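Local coordinates for protein desulfoferrodoxin (rbo) (Treponema pallidum subsp. pallidum str. Nichols, PDB 1Y07) that probably reduces superoxide to hydrogen peroxide at a mononuclear iron centre, as a class III superoxide reductase of the desulfoferrodoxin family, at residues G2-Q10 with W80-I89. Sequence-based numbering, arbitrary orientation.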
# COMPACT_ATOMS: atom_id res chain seq x y z
N GLY B 2 2.42 0.56 16.45
CA GLY B 2 2.27 -0.81 15.92
C GLY B 2 2.20 -0.81 14.41
O GLY B 2 2.32 -1.88 13.80
N ARG B 3 2.02 0.40 13.83
CA ARG B 3 1.70 0.61 12.40
C ARG B 3 0.66 -0.40 11.92
O ARG B 3 0.93 -1.24 11.07
CB ARG B 3 2.94 0.55 11.53
CG ARG B 3 3.72 1.83 11.55
CD ARG B 3 5.15 1.64 11.04
NE ARG B 3 5.12 1.37 9.61
CZ ARG B 3 5.58 0.27 8.98
NH1 ARG B 3 6.16 -0.73 9.64
NH2 ARG B 3 5.44 0.20 7.67
N GLU B 4 -0.52 -0.30 12.52
CA GLU B 4 -1.53 -1.31 12.41
C GLU B 4 -2.32 -1.14 11.11
O GLU B 4 -2.83 -0.07 10.85
CB GLU B 4 -2.50 -1.14 13.58
CG GLU B 4 -3.27 -2.40 13.94
CD GLU B 4 -4.43 -2.12 14.91
OE1 GLU B 4 -4.27 -1.25 15.81
OE2 GLU B 4 -5.52 -2.75 14.77
N LEU B 5 -2.42 -2.21 10.34
CA LEU B 5 -3.15 -2.25 9.08
C LEU B 5 -4.62 -2.65 9.28
O LEU B 5 -4.92 -3.59 10.01
CB LEU B 5 -2.49 -3.22 8.12
CG LEU B 5 -1.20 -2.74 7.50
CD1 LEU B 5 -0.67 -3.78 6.60
CD2 LEU B 5 -1.40 -1.45 6.73
N SER B 6 -5.52 -1.91 8.64
CA SER B 6 -6.90 -2.29 8.54
C SER B 6 -7.31 -2.28 7.09
O SER B 6 -6.68 -1.60 6.26
CB SER B 6 -7.80 -1.31 9.32
OG SER B 6 -7.38 0.05 9.13
N PHE B 7 -8.38 -3.04 6.80
CA PHE B 7 -8.87 -3.25 5.45
C PHE B 7 -10.35 -3.04 5.43
O PHE B 7 -11.06 -3.54 6.29
CB PHE B 7 -8.51 -4.68 5.01
CG PHE B 7 -7.04 -4.98 5.14
CD1 PHE B 7 -6.53 -5.62 6.28
CD2 PHE B 7 -6.16 -4.61 4.13
CE1 PHE B 7 -5.14 -5.87 6.39
CE2 PHE B 7 -4.79 -4.86 4.25
CZ PHE B 7 -4.30 -5.50 5.38
N PHE B 8 -10.79 -2.30 4.43
CA PHE B 8 -12.20 -1.95 4.25
C PHE B 8 -12.53 -2.30 2.79
O PHE B 8 -11.93 -1.73 1.88
CB PHE B 8 -12.40 -0.45 4.49
CG PHE B 8 -11.86 0.02 5.82
CD1 PHE B 8 -10.52 0.22 6.00
CD2 PHE B 8 -12.71 0.24 6.88
CE1 PHE B 8 -10.02 0.64 7.23
CE2 PHE B 8 -12.21 0.65 8.11
CZ PHE B 8 -10.84 0.85 8.27
N LEU B 9 -13.49 -3.19 2.58
CA LEU B 9 -13.72 -3.76 1.26
C LEU B 9 -15.15 -3.55 0.78
O LEU B 9 -16.10 -3.89 1.48
CB LEU B 9 -13.41 -5.26 1.28
CG LEU B 9 -12.19 -5.74 2.10
CD1 LEU B 9 -12.18 -7.23 2.12
CD2 LEU B 9 -10.90 -5.28 1.53
N GLN B 10 -15.30 -3.00 -0.43
CA GLN B 10 -16.62 -2.81 -1.08
C GLN B 10 -17.26 -4.14 -1.45
O GLN B 10 -16.53 -5.12 -1.57
CB GLN B 10 -16.47 -2.03 -2.38
CG GLN B 10 -16.50 -0.55 -2.20
CD GLN B 10 -16.94 0.18 -3.45
OE1 GLN B 10 -16.13 0.38 -4.35
NE2 GLN B 10 -18.22 0.58 -3.52
N TRP B 80 -5.71 -10.83 -3.24
CA TRP B 80 -4.50 -10.02 -3.07
C TRP B 80 -3.76 -10.47 -1.81
O TRP B 80 -4.34 -11.15 -0.93
CB TRP B 80 -4.82 -8.50 -3.08
CG TRP B 80 -5.90 -8.02 -2.11
CD1 TRP B 80 -7.17 -7.64 -2.44
CD2 TRP B 80 -5.80 -7.83 -0.68
NE1 TRP B 80 -7.88 -7.25 -1.31
CE2 TRP B 80 -7.07 -7.36 -0.22
CE3 TRP B 80 -4.78 -8.05 0.26
CZ2 TRP B 80 -7.32 -7.12 1.12
CZ3 TRP B 80 -5.04 -7.80 1.60
CH2 TRP B 80 -6.28 -7.31 2.01
N VAL B 81 -2.51 -10.07 -1.72
CA VAL B 81 -1.66 -10.26 -0.57
C VAL B 81 -1.04 -8.89 -0.28
O VAL B 81 -0.60 -8.19 -1.21
CB VAL B 81 -0.53 -11.30 -0.82
CG1 VAL B 81 0.48 -11.32 0.31
CG2 VAL B 81 -1.15 -12.68 -1.08
N CYS B 82 -1.03 -8.53 0.99
CA CYS B 82 -0.42 -7.29 1.48
C CYS B 82 0.74 -7.68 2.41
O CYS B 82 0.61 -8.59 3.22
CB CYS B 82 -1.47 -6.47 2.21
SG CYS B 82 -0.87 -5.01 3.06
N LEU B 83 1.86 -6.98 2.30
CA LEU B 83 3.02 -7.20 3.13
C LEU B 83 3.31 -5.96 3.89
O LEU B 83 3.40 -4.87 3.30
CB LEU B 83 4.21 -7.52 2.23
CG LEU B 83 5.37 -8.26 2.85
CD1 LEU B 83 5.00 -9.59 3.32
CD2 LEU B 83 6.54 -8.26 1.85
N LYS B 84 3.40 -6.09 5.20
CA LYS B 84 3.90 -5.00 6.00
C LYS B 84 5.37 -5.32 6.29
O LYS B 84 5.68 -6.43 6.67
CB LYS B 84 3.15 -4.87 7.33
CG LYS B 84 3.86 -3.84 8.21
CD LYS B 84 3.08 -3.43 9.43
CE LYS B 84 3.04 -4.45 10.48
NZ LYS B 84 2.31 -3.89 11.66
N THR B 85 6.25 -4.36 6.07
CA THR B 85 7.67 -4.46 6.36
C THR B 85 8.03 -3.34 7.32
O THR B 85 7.21 -2.46 7.64
CB THR B 85 8.54 -4.38 5.09
OG1 THR B 85 8.47 -3.06 4.53
CG2 THR B 85 8.01 -5.30 3.97
N ARG B 86 9.28 -3.37 7.78
CA ARG B 86 9.78 -2.35 8.70
C ARG B 86 9.69 -0.96 8.10
O ARG B 86 9.34 0.00 8.80
CB ARG B 86 11.21 -2.68 9.16
CG ARG B 86 11.23 -3.80 10.26
CD ARG B 86 12.46 -3.79 11.21
NE ARG B 86 12.09 -3.34 12.56
CZ ARG B 86 12.92 -3.27 13.62
NH1 ARG B 86 14.21 -3.64 13.51
NH2 ARG B 86 12.46 -2.84 14.80
N LYS B 87 10.01 -0.87 6.80
CA LYS B 87 10.11 0.44 6.10
C LYS B 87 8.85 0.87 5.39
O LYS B 87 8.73 2.03 5.05
CB LYS B 87 11.30 0.46 5.12
CG LYS B 87 12.59 0.13 5.80
CD LYS B 87 12.98 1.13 6.94
CE LYS B 87 14.42 1.01 7.43
NZ LYS B 87 15.31 1.80 6.51
N GLY B 88 7.92 -0.04 5.18
CA GLY B 88 6.73 0.25 4.43
C GLY B 88 5.70 -0.85 4.28
O GLY B 88 5.61 -1.78 5.09
N ILE B 89 4.88 -0.72 3.25
CA ILE B 89 3.80 -1.68 2.95
C ILE B 89 3.83 -1.92 1.44
O ILE B 89 4.26 -1.04 0.67
CB ILE B 89 2.36 -1.22 3.40
CG1 ILE B 89 1.90 0.04 2.71
CG2 ILE B 89 2.27 -1.17 4.93
CD1 ILE B 89 0.49 0.38 2.97
O HOH W 1 -0.80 -4.66 11.11
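R3 and K84 reach past each other in opposite senses, each ending on backbone carbonyls of the other segment. The guanidinium of R3, swung round by the bend at chi3 (70°), meets the T85 carbonyl end-on: NH1 at 2.8 Å and NH2 at 3.2 Å from T85 O, which lies close to the guanidinium plane. A weak bond from NH2 to G88 O adds a second carbonyl of the 85-88 turn, while K84 CD and R86 O lie over opposite faces of the group. K84 NZ donates to R3 O at 3.0 Å, from above the carbonyl plane, and weakly to G2 O; a water links it to L5 N.

L5 spreads its two methyls, CD1 against C82 SG (3.8 Å) and CD2 against I89 CG2. C82 SG also sits at the edge of the F7 ring, a sulfur-aromatic contact. F7 and W80 meet obliquely, planes at 34° and F7 CD2 3.4 Å from W80 CH2. L9 CD2 touches the edge of the W80 indole; F16 stacks on the W80 ring.

The axes of strands 5-9 and 80-85 approach to 10.2 Å and run nearly antiparallel (158°), in face-to-face beta-sheet packing that joins the class III N-terminal region to the iron-binding desulfoferrodoxin domain.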